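Local coordinates for protein butyryl-CoA dehydrogenase (Marinomonas mediterranea, PDB 6CXT) that belongs to the acyl-CoA dehydrogenase family of flavoproteins and binds flavin-adenine dinucleotide and FK4, at residues 233-236 against 237-241; 12-15 against 16-19; 273-276 against 277-280; 186-190 against 191-195. All coordinates share one frame; numbering follows the deposited sequence.

Contact 1: residues 233-236 against 237-241; sequences RIFA and ASMDW. With FK4 (S-[2-({N-[(2R)-2-hydroxy-4-{[(R)-hydroxy(oxo)-lambda~5~-phosphanyl]oxy}-3,3-dimethylbutanoyl]-beta-alanyl}amino)ethyl] 1H-pyrrole-2-carbothioate), chain C.
Phe-235 and Met-239, one helical turn apart, form the dense part of this contact. Met-239 lays its CG over one face of the Phe-235 ring, 3.3 Å from CZ, and its chain then bends at chi2 and chi3, which brings CE to 3.6 Å from Phe-235 CE1. The sulfur keeps to an oblique position, SD standing 4.6 Å from the ring centroid in a Met-aromatic contact. Phe-235 CG is anti to the backbone N (chi1 -179°), a torsion that sends the ring along the helix toward Met-239. Met-239 N also donates a nearly straight bond to Phe-235 O (2.9 Å, 172°). Tyr-169 meets the Phe-235 ring edge-to-face.

Away from this pair the contact is looser, with Arg-233 and Asp-240 partly exposed. Arg-233 makes no side-chain contact with 237-241; it forms a salt bridge with Glu-55 of the alpha/beta hydrolase fold protein chain, while Asp-240 turns to Lys-306 and Asn-312.

FK4 runs past the packed side: its C17 lies 3.7 Å from Phe-235 CZ, at the ring edge, and its S18 lies 3.9 Å from Met-239 CE. Ala-236 CB meets O28 of the phosphate end at 3.4 Å. Helix 231-245 thus supplies one wall of the FK4 pocket.

Contact 2: residues 12-15 against 16-19; sequences LFEH and ALRF
Four backbone hydrogen bonds join 12-15 to 16-19 in the i to i+4 pattern of an alpha helix. The straightest runs from Ala-16 N to Leu-12 O (2.9 Å, 170°), followed by Leu-17 N to Phe-13 O (2.9 Å); Arg-18 N and Phe-19 N continue the series to Glu-14 O and His-15 O.

Among the side chains, His-15 and Arg-18 come together at their polar ends. The guanidinium lies at the edge of the imidazole, with NH1 3.4 Å from His-15 ND1, and the two planes are 33° apart. A bend at chi3 of Arg-18 (20°) folds the guanidinium back toward His-15, while its CG passes 3.4 Å from Glu-14 O.

Apolar packing lies farther round the helix. Leu-17 CG rests over one face of the Phe-13 ring, offset toward the rim, and Leu-17 CD1 comes within 3.6 Å of Phe-13 CE2. The same methyl touches the Glu-14 carboxylate, 3.8 Å from OE2. Lys-69 adds a cation-pi contact to Phe-13, and Phe-44 of helix 35-44 meets the rings of both His-15 and Phe-19.

The chemistry is that of an amphipathic helix: Ala-16 and Phe-19 are buried against helices 64-77 and 35-44, whereas Glu-14 and Arg-18 are exposed. A positive guanidinium this close to His-15 would probably disfavour protonation of the imidazole.

Contact 3: residues 273-276 against 277-280; sequences KTIS and RFQA. With FAD (flavin-adenine dinucleotide), chain D.
A water molecule joins the two ends of a short 3-10 turn, donating to Arg-277 O at 2.8 Å and accepting from Lys-273 NZ at 2.9 Å. To get there, the lysine chain bends at chi2 and chi3 and crosses the turn, its CE packing 3.6 Å from Arg-277 CB and 3.6 Å from Phe-278 CE1. The turn itself is closed by two i to i+3 bonds, from Arg-277 N to Thr-274 O (2.9 Å) and from Phe-278 N to Ile-275 O. It carries the chain from strand 273-274 to Phe-278, the N-cap residue of helix 279-306. Both donors stand above the carbonyl planes, about 50° out of them, and not on a lone pair.

The polar ends of the other side chains look to neighbouring chains. Thr-274 OG1 bonds to Glu-15 of the alpha/beta hydrolase fold protein chain, while Ser-276 OG and Arg-277 NE bond to the C-terminal Leu-380 of the third subunit, so the turn sits at a junction of the assembly.

The adenine of FAD covers one face of the Phe-278 ring, and Ile-275 packs beside the adjoining ribose, its CD1 3.7 Å from O4B. Ala-280 CB adds a contact of 3.8 Å to adenine C2A. Adenine C6A lies 3.5 Å above the plane of the Phe-278 ring, over its centre.

Contact 4: residues 186-190 against 191-195; sequences VPRNT and PGISV
Ile-193 reaches back from the strand across the loop that precedes it. Its CB lies 3.8 Å from Thr-190 O, and CG1 comes nearer to that same oxygen, at 3.6 Å. With CG1 anti to the carbonyl carbon (chi1 -61°) and the chain extended beyond it (chi2 170°), CD1 is carried in among the residues of 186-190. There it meets Pro-187 O at 3.3 Å, Arg-188 O slightly farther off, and Val-186 CG1 at 3.9 Å. The other branch, CG2, faces the aliphatic part of Arg-188.

Two successive beta turns bend the chain around this methyl. In the type I turn from Pro-187 to Thr-190, Pro-187 O is gripped twice by Thr-190, by its N and by OG1 (2.8 Å), both from the same face of the carbonyl plane; the OG1 bond fixes the rotation of the threonine side chain, and the N bond closes the turn. A type II turn follows from Thr-190 to Ile-193, closed by a weak bond from Ile-193 N to Thr-190 O (3.3 Å). Gly-192 takes its third position with a positive phi of 110°, where a CB would press against the preceding carbonyl oxygen.

Farther along, Val-195 places CG2 over one face of the Arg-188 guanidinium, 3.6 Å from NH2, and the arginine NH1 is bound by the carbonyls of Ser-161 and Ala-163.

In the middle domain, the loop joins strand 181-187, beside strand 165-171, to strand 193-195, which pairs with strand 209-220; Ile-193 also packs on Phe-214 and Cys-217 of that last strand.

From the N terminus the chain first passes contact 2, a turn of helix 7-19 that packs on helices 35-44 and 64-77. Contact 4 follows in the middle domain, where its loop links an inner strand of one sheet to an edge strand of another. Contact 1 lies next, within helix 231-245, and contact 3 comes last, at the entry to helix 279-306. All four are local and in series; none encloses or crosses another. Contacts 1 and 3 both belong to the C-terminal domain, yet their centres are about 46 Å apart: one borders FK4, the other an FAD adenine at a subunit junction.

Contact 1: residues 233-236 against 237-241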
loop_
_atom_site.group_PDB
_atom_site.type_symbol
_atom_site.label_atom_id
_atom_site.label_comp_id
_atom_site.label_asym_id
_atom_site.label_seq_id
_atom_site.Cartn_x
_atom_site.Cartn_y
_atom_site.Cartn_z
ATOM N N ARG B 233 29.215 10.448 17.809
ATOM C CA ARG B 233 29.773 10.035 16.524
ATOM C C ARG B 233 30.279 8.613 16.488
ATOM O O ARG B 233 30.200 7.928 15.455
ATOM C CB ARG B 233 30.807 11.058 16.000
ATOM C CG ARG B 233 30.140 12.420 15.746
ATOM C CD ARG B 233 31.085 13.534 15.284
ATOM N NE ARG B 233 31.605 13.277 13.950
ATOM C CZ ARG B 233 30.996 13.579 12.799
ATOM N NH1 ARG B 233 29.803 14.200 12.757
ATOM N NH2 ARG B 233 31.621 13.269 11.664
ATOM N N ILE B 234 30.787 8.125 17.610
ATOM C CA ILE B 234 31.122 6.713 17.703
ATOM C C ILE B 234 29.813 5.870 17.647
ATOM O O ILE B 234 29.794 4.823 17.011
ATOM C CB ILE B 234 31.919 6.404 19.009
ATOM C CG1 ILE B 234 33.338 7.010 18.843
ATOM C CG2 ILE B 234 32.038 4.876 19.254
ATOM C CD1 ILE B 234 34.237 6.889 20.054
ATOM N N PHE B 235 28.780 6.336 18.328
ATOM C CA PHE B 235 27.497 5.628 18.262
ATOM C C PHE B 235 26.993 5.608 16.791
ATOM O O PHE B 235 26.671 4.547 16.241
ATOM C CB PHE B 235 26.453 6.239 19.143
ATOM C CG PHE B 235 25.160 5.479 19.058
ATOM C CD1 PHE B 235 25.110 4.134 19.530
ATOM C CD2 PHE B 235 24.046 6.025 18.382
ATOM C CE1 PHE B 235 23.940 3.373 19.383
ATOM C CE2 PHE B 235 22.866 5.263 18.258
ATOM C CZ PHE B 235 22.823 3.957 18.760
ATOM N N ALA B 236 26.997 6.776 16.131
ATOM C CA ALA B 236 26.649 6.801 14.701
ATOM C C ALA B 236 27.483 5.814 13.898
ATOM O O ALA B 236 26.952 5.116 13.007
ATOM C CB ALA B 236 26.722 8.218 14.114
ATOM N N ALA B 237 28.774 5.689 14.186
ATOM C CA ALA B 237 29.589 4.776 13.407
ATOM C C ALA B 237 29.247 3.304 13.683
ATOM O O ALA B 237 29.327 2.427 12.803
ATOM C CB ALA B 237 31.079 5.002 13.677
ATOM N N SER B 238 28.842 3.040 14.902
ATOM C CA SER B 238 28.497 1.654 15.279
ATOM C C SER B 238 27.122 1.288 14.626
ATOM O O SER B 238 26.953 0.189 14.166
ATOM C CB SER B 238 28.518 1.545 16.789
ATOM O OG SER B 238 27.310 1.258 17.411
ATOM N N MET B 239 26.192 2.231 14.616
ATOM C CA MET B 239 24.894 2.048 13.894
ATOM C C MET B 239 25.123 1.918 12.389
ATOM O O MET B 239 24.413 1.186 11.720
ATOM C CB MET B 239 23.937 3.169 14.192
ATOM C CG MET B 239 23.309 3.113 15.557
ATOM S SD MET B 239 22.558 1.472 15.913
ATOM C CE MET B 239 23.830 0.685 16.946
ATOM N N ASP B 240 26.145 2.575 11.854
ATOM C CA ASP B 240 26.452 2.343 10.443
ATOM C C ASP B 240 26.835 0.897 10.189
ATOM O O ASP B 240 26.408 0.291 9.197
ATOM C CB ASP B 240 27.476 3.333 9.912
ATOM C CG ASP B 240 27.463 3.408 8.407
ATOM O OD1 ASP B 240 26.424 3.851 7.838
ATOM O OD2 ASP B 240 28.473 3.014 7.793
ATOM N N TRP B 241 27.599 0.305 11.106
ATOM C CA TRP B 241 27.918 -1.097 11.023
ATOM C C TRP B 241 26.681 -1.993 11.248
ATOM O O TRP B 241 26.477 -2.964 10.514
ATOM C CB TRP B 241 28.992 -1.498 12.084
ATOM C CG TRP B 241 30.386 -1.168 11.613
ATOM C CD1 TRP B 241 31.199 -0.121 12.044
ATOM C CD2 TRP B 241 31.128 -1.880 10.638
ATOM N NE1 TRP B 241 32.392 -0.145 11.363
ATOM C CE2 TRP B 241 32.392 -1.216 10.505
ATOM C CE3 TRP B 241 30.861 -3.008 9.845
ATOM C CZ2 TRP B 241 33.339 -1.620 9.586
ATOM C CZ3 TRP B 241 31.815 -3.433 8.973
ATOM C CH2 TRP B 241 33.067 -2.743 8.856
HETATM O O01 FK4 C . 23.750 10.355 12.486
HETATM P P02 FK4 C . 23.484 11.131 13.818
HETATM O O03 FK4 C . 22.164 10.777 14.590
HETATM C C04 FK4 C . 21.009 10.481 13.858
HETATM C C05 FK4 C . 19.717 10.756 14.566
HETATM C C06 FK4 C . 18.564 10.322 13.623
HETATM C C07 FK4 C . 19.659 12.277 14.871
HETATM C C08 FK4 C . 19.640 10.020 15.930
HETATM O O09 FK4 C . 18.611 10.507 16.756
HETATM C C10 FK4 C . 19.556 8.487 15.792
HETATM N N11 FK4 C . 18.347 7.920 16.374
HETATM C C12 FK4 C . 18.157 6.516 16.277
HETATM C C13 FK4 C . 18.724 5.771 17.506
HETATM C C14 FK4 C . 19.104 4.384 17.209
HETATM N N15 FK4 C . 19.035 3.598 18.364
HETATM C C16 FK4 C . 19.461 2.198 18.305
HETATM C C17 FK4 C . 19.982 1.705 19.669
HETATM S S18 FK4 C . 20.936 0.220 19.534
HETATM C C19 FK4 C . 19.752 -0.951 18.869
HETATM C C20 FK4 C . 20.447 -2.252 18.945
HETATM C C21 FK4 C . 19.913 -3.513 18.799
HETATM C C22 FK4 C . 21.002 -4.400 18.927
HETATM C C23 FK4 C . 22.178 -3.645 19.159
HETATM N N24 FK4 C . 21.863 -2.333 19.164
HETATM O O25 FK4 C . 18.531 -0.684 18.936
HETATM O O26 FK4 C . 19.475 3.975 16.111
HETATM O O27 FK4 C . 20.399 7.748 15.180
HETATM O O28 FK4 C . 24.632 10.863 14.734
#

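Contact 2: residues 12-15 against 16-19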
loop_
_atom_site.group_PDB
_atom_site.type_symbol
_atom_site.label_atom_id
_atom_site.label_comp_id
_atom_site.label_asym_id
_atom_site.label_seq_id
_atom_site.Cartn_x
_atom_site.Cartn_y
_atom_site.Cartn_z
ATOM N N LEU B 12 32.299 -19.840 0.985
ATOM C CA LEU B 12 31.938 -19.392 2.319
ATOM C C LEU B 12 30.419 -19.333 2.482
ATOM O O LEU B 12 29.882 -19.709 3.523
ATOM C CB LEU B 12 32.567 -18.032 2.590
ATOM C CG LEU B 12 34.085 -18.082 2.825
ATOM C CD1 LEU B 12 34.713 -16.740 2.484
ATOM C CD2 LEU B 12 34.403 -18.506 4.255
ATOM N N PHE B 13 29.723 -18.865 1.443
ATOM C CA PHE B 13 28.273 -18.809 1.495
ATOM C C PHE B 13 27.690 -20.205 1.606
ATOM O O PHE B 13 26.810 -20.474 2.438
ATOM C CB PHE B 13 27.749 -18.096 0.259
ATOM C CG PHE B 13 26.253 -17.913 0.247
ATOM C CD1 PHE B 13 25.622 -16.984 1.121
ATOM C CD2 PHE B 13 25.465 -18.612 -0.667
ATOM C CE1 PHE B 13 24.248 -16.784 1.053
ATOM C CE2 PHE B 13 24.057 -18.422 -0.728
ATOM C CZ PHE B 13 23.455 -17.519 0.131
ATOM N N GLU B 14 28.192 -21.130 0.799
ATOM C CA GLU B 14 27.688 -22.505 0.894
ATOM C C GLU B 14 27.986 -23.094 2.264
ATOM O O GLU B 14 27.161 -23.838 2.810
ATOM C CB GLU B 14 28.296 -23.404 -0.196
ATOM C CG GLU B 14 27.755 -23.138 -1.606
ATOM C CD GLU B 14 26.224 -23.110 -1.690
ATOM O OE1 GLU B 14 25.680 -22.137 -2.292
ATOM O OE2 GLU B 14 25.566 -24.054 -1.157
ATOM N N HIS B 15 29.145 -22.740 2.820
ATOM C CA HIS B 15 29.545 -23.217 4.169
ATOM C C HIS B 15 28.518 -22.711 5.222
ATOM O O HIS B 15 27.983 -23.502 6.024
ATOM C CB HIS B 15 31.017 -22.806 4.444
ATOM C CG HIS B 15 31.573 -23.273 5.760
ATOM N ND1 HIS B 15 31.401 -24.556 6.247
ATOM C CD2 HIS B 15 32.330 -22.621 6.684
ATOM C CE1 HIS B 15 32.003 -24.666 7.423
ATOM N NE2 HIS B 15 32.586 -23.513 7.704
ATOM N N ALA B 16 28.183 -21.414 5.148
ATOM C CA ALA B 16 27.098 -20.838 5.982
ATOM C C ALA B 16 25.757 -21.532 5.821
ATOM O O ALA B 16 25.062 -21.792 6.810
ATOM C CB ALA B 16 26.958 -19.349 5.728
ATOM N N LEU B 17 25.360 -21.806 4.575
ATOM C CA LEU B 17 24.109 -22.553 4.334
ATOM C C LEU B 17 24.093 -23.941 4.939
ATOM O O LEU B 17 23.080 -24.389 5.494
ATOM C CB LEU B 17 23.777 -22.651 2.841
ATOM C CG LEU B 17 23.350 -21.362 2.133
ATOM C CD1 LEU B 17 23.160 -21.664 0.649
ATOM C CD2 LEU B 17 22.102 -20.730 2.731
ATOM N N ARG B 18 25.216 -24.647 4.839
ATOM C CA ARG B 18 25.307 -25.968 5.453
ATOM C C ARG B 18 25.338 -25.903 6.987
ATOM O O ARG B 18 24.782 -26.760 7.653
ATOM C CB ARG B 18 26.557 -26.699 4.939
ATOM C CG ARG B 18 26.550 -27.092 3.457
ATOM C CD ARG B 18 27.950 -27.549 2.963
ATOM N NE ARG B 18 28.856 -27.961 4.063
ATOM C CZ ARG B 18 30.062 -27.428 4.350
ATOM N NH1 ARG B 18 30.587 -26.457 3.595
ATOM N NH2 ARG B 18 30.764 -27.894 5.392
ATOM N N PHE B 19 25.972 -24.882 7.550
ATOM C CA PHE B 19 26.074 -24.759 9.007
ATOM C C PHE B 19 24.732 -24.689 9.737
ATOM O O PHE B 19 24.600 -25.319 10.768
ATOM C CB PHE B 19 26.998 -23.627 9.417
ATOM C CG PHE B 19 27.136 -23.469 10.897
ATOM C CD1 PHE B 19 28.024 -24.286 11.624
ATOM C CD2 PHE B 19 26.378 -22.505 11.581
ATOM C CE1 PHE B 19 28.135 -24.138 13.010
ATOM C CE2 PHE B 19 26.484 -22.370 12.965
ATOM C CZ PHE B 19 27.371 -23.172 13.667
#

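Contact 3: residues 273-276 against 277-280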
loop_
_atom_site.group_PDB
_atom_site.type_symbol
_atom_site.label_atom_id
_atom_site.label_comp_id
_atom_site.label_asym_id
_atom_site.label_seq_id
_atom_site.Cartn_x
_atom_site.Cartn_y
_atom_site.Cartn_z
ATOM N N LYS B 273 -6.757 -28.282 -7.588
ATOM C CA LYS B 273 -5.571 -27.600 -8.129
ATOM C C LYS B 273 -4.621 -27.160 -7.005
ATOM O O LYS B 273 -5.080 -26.925 -5.908
ATOM C CB LYS B 273 -5.969 -26.413 -9.007
ATOM C CG LYS B 273 -6.852 -25.378 -8.332
ATOM C CD LYS B 273 -7.822 -24.763 -9.325
ATOM C CE LYS B 273 -7.315 -23.441 -9.850
ATOM N NZ LYS B 273 -8.190 -22.984 -10.962
ATOM N N THR B 274 -3.332 -27.022 -7.285
ATOM C CA THR B 274 -2.424 -26.423 -6.307
ATOM C C THR B 274 -2.838 -24.943 -6.087
ATOM O O THR B 274 -3.345 -24.282 -6.999
ATOM C CB THR B 274 -0.985 -26.511 -6.770
ATOM O OG1 THR B 274 -0.858 -25.865 -8.061
ATOM C CG2 THR B 274 -0.620 -27.999 -6.894
ATOM N N ILE B 275 -2.633 -24.429 -4.879
ATOM C CA ILE B 275 -3.076 -23.046 -4.595
ATOM C C ILE B 275 -2.254 -22.050 -5.403
ATOM O O ILE B 275 -2.681 -20.887 -5.591
ATOM C CB ILE B 275 -3.030 -22.735 -3.077
ATOM C CG1 ILE B 275 -1.595 -22.932 -2.509
ATOM C CG2 ILE B 275 -4.102 -23.586 -2.370
ATOM C CD1 ILE B 275 -1.446 -22.398 -1.055
ATOM N N SER B 276 -1.103 -22.487 -5.881
ATOM C CA SER B 276 -0.261 -21.713 -6.854
ATOM C C SER B 276 -1.027 -21.303 -8.099
ATOM O O SER B 276 -0.621 -20.390 -8.809
ATOM C CB SER B 276 1.003 -22.479 -7.269
ATOM O OG SER B 276 0.604 -23.579 -8.112
ATOM N N ARG B 277 -2.147 -21.978 -8.365
ATOM C CA ARG B 277 -2.910 -21.646 -9.551
ATOM C C ARG B 277 -3.846 -20.455 -9.314
ATOM O O ARG B 277 -4.443 -19.946 -10.255
ATOM C CB ARG B 277 -3.724 -22.882 -9.996
ATOM C CG ARG B 277 -2.883 -23.954 -10.683
ATOM C CD ARG B 277 -2.464 -23.409 -12.053
ATOM N NE ARG B 277 -1.716 -24.352 -12.876
ATOM C CZ ARG B 277 -2.230 -25.382 -13.574
ATOM N NH1 ARG B 277 -3.535 -25.659 -13.565
ATOM N NH2 ARG B 277 -1.401 -26.145 -14.297
ATOM N N PHE B 278 -4.000 -20.011 -8.064
ATOM C CA PHE B 278 -4.802 -18.805 -7.830
ATOM C C PHE B 278 -3.857 -17.622 -7.841
ATOM O O PHE B 278 -2.906 -17.600 -7.039
ATOM C CB PHE B 278 -5.507 -18.898 -6.465
ATOM C CG PHE B 278 -6.408 -20.098 -6.362
ATOM C CD1 PHE B 278 -7.534 -20.208 -7.185
ATOM C CD2 PHE B 278 -6.128 -21.123 -5.429
ATOM C CE1 PHE B 278 -8.366 -21.344 -7.099
ATOM C CE2 PHE B 278 -6.958 -22.264 -5.336
ATOM C CZ PHE B 278 -8.069 -22.363 -6.178
ATOM N N GLN B 279 -4.149 -16.620 -8.669
ATOM C CA GLN B 279 -3.245 -15.426 -8.712
ATOM C C GLN B 279 -3.237 -14.652 -7.397
ATOM O O GLN B 279 -2.249 -14.018 -7.097
ATOM C CB GLN B 279 -3.599 -14.482 -9.888
ATOM C CG GLN B 279 -3.199 -15.136 -11.190
ATOM C CD GLN B 279 -3.577 -14.320 -12.408
ATOM O OE1 GLN B 279 -2.935 -14.477 -13.468
ATOM N NE2 GLN B 279 -4.506 -13.408 -12.267
ATOM N N ALA B 280 -4.295 -14.732 -6.598
ATOM C CA ALA B 280 -4.250 -14.105 -5.256
ATOM C C ALA B 280 -3.099 -14.663 -4.423
ATOM O O ALA B 280 -2.461 -13.931 -3.609
ATOM C CB ALA B 280 -5.590 -14.259 -4.518
HETATM P PA FAD D . -6.047 -22.976 2.348
HETATM O O1A FAD D . -7.519 -23.031 1.986
HETATM O O2A FAD D . -5.062 -24.115 2.140
HETATM O O5B FAD D . -5.446 -21.604 1.712
HETATM C C5B FAD D . -4.028 -21.322 1.679
HETATM C C4B FAD D . -3.892 -20.048 0.820
HETATM O O4B FAD D . -4.451 -20.283 -0.498
HETATM C C3B FAD D . -4.662 -18.885 1.438
HETATM O O3B FAD D . -3.886 -17.728 1.098
HETATM C C2B FAD D . -5.959 -18.855 0.600
HETATM O O2B FAD D . -6.635 -17.573 0.607
HETATM C C1B FAD D . -5.446 -19.319 -0.797
HETATM N N9A FAD D . -6.591 -19.841 -1.573
HETATM C C8A FAD D . -7.262 -21.008 -1.376
HETATM N N7A FAD D . -8.336 -21.081 -2.239
HETATM C C5A FAD D . -8.358 -19.938 -2.979
HETATM C C6A FAD D . -9.184 -19.351 -4.067
HETATM N N6A FAD D . -10.298 -19.997 -4.563
HETATM N N1A FAD D . -8.820 -18.120 -4.537
HETATM C C2A FAD D . -7.737 -17.415 -4.061
HETATM N N3A FAD D . -6.941 -17.917 -3.089
HETATM C C4A FAD D . -7.195 -19.128 -2.522
HETATM N N1 FAD D . -12.527 -24.009 10.762
HETATM C C2 FAD D . -13.668 -24.595 11.275
HETATM O O2 FAD D . -14.228 -25.455 10.541
HETATM N N3 FAD D . -14.184 -24.302 12.503
HETATM C C4 FAD D . -13.558 -23.442 13.331
HETATM O O4 FAD D . -14.036 -23.199 14.440
HETATM C C4X FAD D . -12.300 -22.771 12.853
HETATM N N5 FAD D . -11.585 -21.917 13.619
HETATM C C5X FAD D . -10.409 -21.362 13.210
HETATM C C6 FAD D . -9.733 -20.484 14.100
HETATM C C7 FAD D . -8.505 -19.917 13.703
HETATM C C7M FAD D . -7.775 -19.016 14.669
HETATM C C8 FAD D . -7.934 -20.222 12.380
HETATM C C8M FAD D . -6.643 -19.609 11.950
HETATM C C9 FAD D . -8.615 -21.067 11.479
HETATM C C9A FAD D . -9.847 -21.641 11.869
HETATM N N10 FAD D . -10.571 -22.533 11.014
HETATM C C10 FAD D . -11.797 -23.109 11.497
HETATM C "C1'" FAD D . -10.076 -22.894 9.694
HETATM C "C2'" FAD D . -10.271 -21.696 8.735
HETATM O "O2'" FAD D . -11.645 -21.455 8.382
HETATM C "C3'" FAD D . -9.360 -21.894 7.535
HETATM O "O3'" FAD D . -8.009 -21.792 8.029
HETATM C "C4'" FAD D . -9.603 -21.029 6.286
HETATM O "O4'" FAD D . -10.880 -21.385 5.664
HETATM C "C5'" FAD D . -8.489 -21.226 5.248
HETATM O "O5'" FAD D . -8.330 -22.633 5.029
HETATM P P FAD D . -6.887 -23.257 5.085
HETATM O O1P FAD D . -6.961 -24.752 4.760
HETATM O O2P FAD D . -6.155 -22.930 6.373
HETATM O O3P FAD D . -6.020 -22.586 3.913
HETATM O O HOH W 1 -7.086 -20.323 -10.980
#

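Contact 4: residues 186-190 against 191-195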
loop_
_atom_site.group_PDB
_atom_site.type_symbol
_atom_site.label_atom_id
_atom_site.label_comp_id
_atom_site.label_asym_id
_atom_site.label_seq_id
_atom_site.Cartn_x
_atom_site.Cartn_y
_atom_site.Cartn_z
ATOM N N VAL B 186 32.141 -1.141 29.727
ATOM C CA VAL B 186 31.929 -1.307 31.161
ATOM C C VAL B 186 31.911 -2.818 31.444
ATOM O O VAL B 186 30.958 -3.502 31.042
ATOM C CB VAL B 186 30.647 -0.633 31.637
ATOM C CG1 VAL B 186 30.430 -0.816 33.145
ATOM C CG2 VAL B 186 30.652 0.846 31.269
ATOM N N PRO B 187 32.922 -3.342 32.114
ATOM C CA PRO B 187 32.875 -4.766 32.416
ATOM C C PRO B 187 31.707 -5.123 33.346
ATOM O O PRO B 187 31.347 -4.371 34.199
ATOM C CB PRO B 187 34.236 -5.048 33.055
ATOM C CG PRO B 187 35.083 -3.894 32.693
ATOM C CD PRO B 187 34.170 -2.724 32.551
ATOM N N ARG B 188 31.113 -6.280 33.121
ATOM C CA ARG B 188 30.007 -6.786 33.906
ATOM C C ARG B 188 30.319 -6.858 35.414
ATOM O O ARG B 188 29.487 -6.572 36.167
ATOM C CB ARG B 188 29.571 -8.154 33.391
ATOM C CG ARG B 188 28.362 -8.778 34.050
ATOM C CD ARG B 188 27.129 -7.922 34.068
ATOM N NE ARG B 188 25.953 -8.616 34.535
ATOM C CZ ARG B 188 25.256 -9.480 33.831
ATOM N NH1 ARG B 188 25.620 -9.791 32.619
ATOM N NH2 ARG B 188 24.197 -10.039 34.362
ATOM N N ASN B 189 31.532 -7.223 35.795
ATOM C CA ASN B 189 31.914 -7.317 37.201
ATOM C C ASN B 189 32.104 -5.976 37.944
ATOM O O ASN B 189 32.426 -5.960 39.085
ATOM C CB ASN B 189 33.103 -8.266 37.371
ATOM C CG ASN B 189 32.776 -9.695 36.957
ATOM O OD1 ASN B 189 31.657 -9.993 36.676
ATOM N ND2 ASN B 189 33.764 -10.549 36.898
ATOM N N THR B 190 31.897 -4.869 37.273
ATOM C CA THR B 190 31.980 -3.529 37.898
ATOM C C THR B 190 30.884 -3.433 38.979
ATOM O O THR B 190 29.665 -3.503 38.664
ATOM C CB THR B 190 31.824 -2.385 36.856
ATOM O OG1 THR B 190 32.751 -2.578 35.781
ATOM C CG2 THR B 190 31.978 -1.006 37.499
ATOM N N PRO B 191 31.283 -3.240 40.279
ATOM C CA PRO B 191 30.268 -3.016 41.270
ATOM C C PRO B 191 29.347 -1.887 40.923
ATOM O O PRO B 191 29.765 -0.804 40.480
ATOM C CB PRO B 191 31.081 -2.677 42.551
ATOM C CG PRO B 191 32.311 -3.501 42.366
ATOM C CD PRO B 191 32.628 -3.243 40.900
ATOM N N GLY B 192 28.065 -2.132 41.144
ATOM C CA GLY B 192 27.051 -1.102 40.903
ATOM C C GLY B 192 26.138 -1.422 39.676
ATOM O O GLY B 192 25.109 -0.770 39.494
ATOM N N ILE B 193 26.514 -2.412 38.871
ATOM C CA ILE B 193 25.622 -2.947 37.783
ATOM C C ILE B 193 24.532 -3.883 38.347
ATOM O O ILE B 193 24.822 -4.814 39.114
ATOM C CB ILE B 193 26.411 -3.680 36.689
ATOM C CG1 ILE B 193 27.385 -2.720 36.030
ATOM C CG2 ILE B 193 25.440 -4.346 35.657
ATOM C CD1 ILE B 193 28.353 -3.448 35.122
ATOM N N SER B 194 23.272 -3.625 37.986
ATOM C CA SER B 194 22.193 -4.601 38.229
ATOM C C SER B 194 21.398 -4.747 36.878
ATOM O O SER B 194 21.415 -3.824 36.033
ATOM C CB SER B 194 21.303 -4.201 39.370
ATOM O OG SER B 194 20.848 -2.908 39.074
ATOM N N VAL B 195 20.853 -5.941 36.669
ATOM C CA VAL B 195 20.234 -6.276 35.394
ATOM C C VAL B 195 18.883 -6.900 35.755
ATOM O O VAL B 195 18.812 -7.821 36.613
ATOM C CB VAL B 195 21.116 -7.287 34.639
ATOM C CG1 VAL B 195 20.491 -7.671 33.269
ATOM C CG2 VAL B 195 22.562 -6.792 34.464
#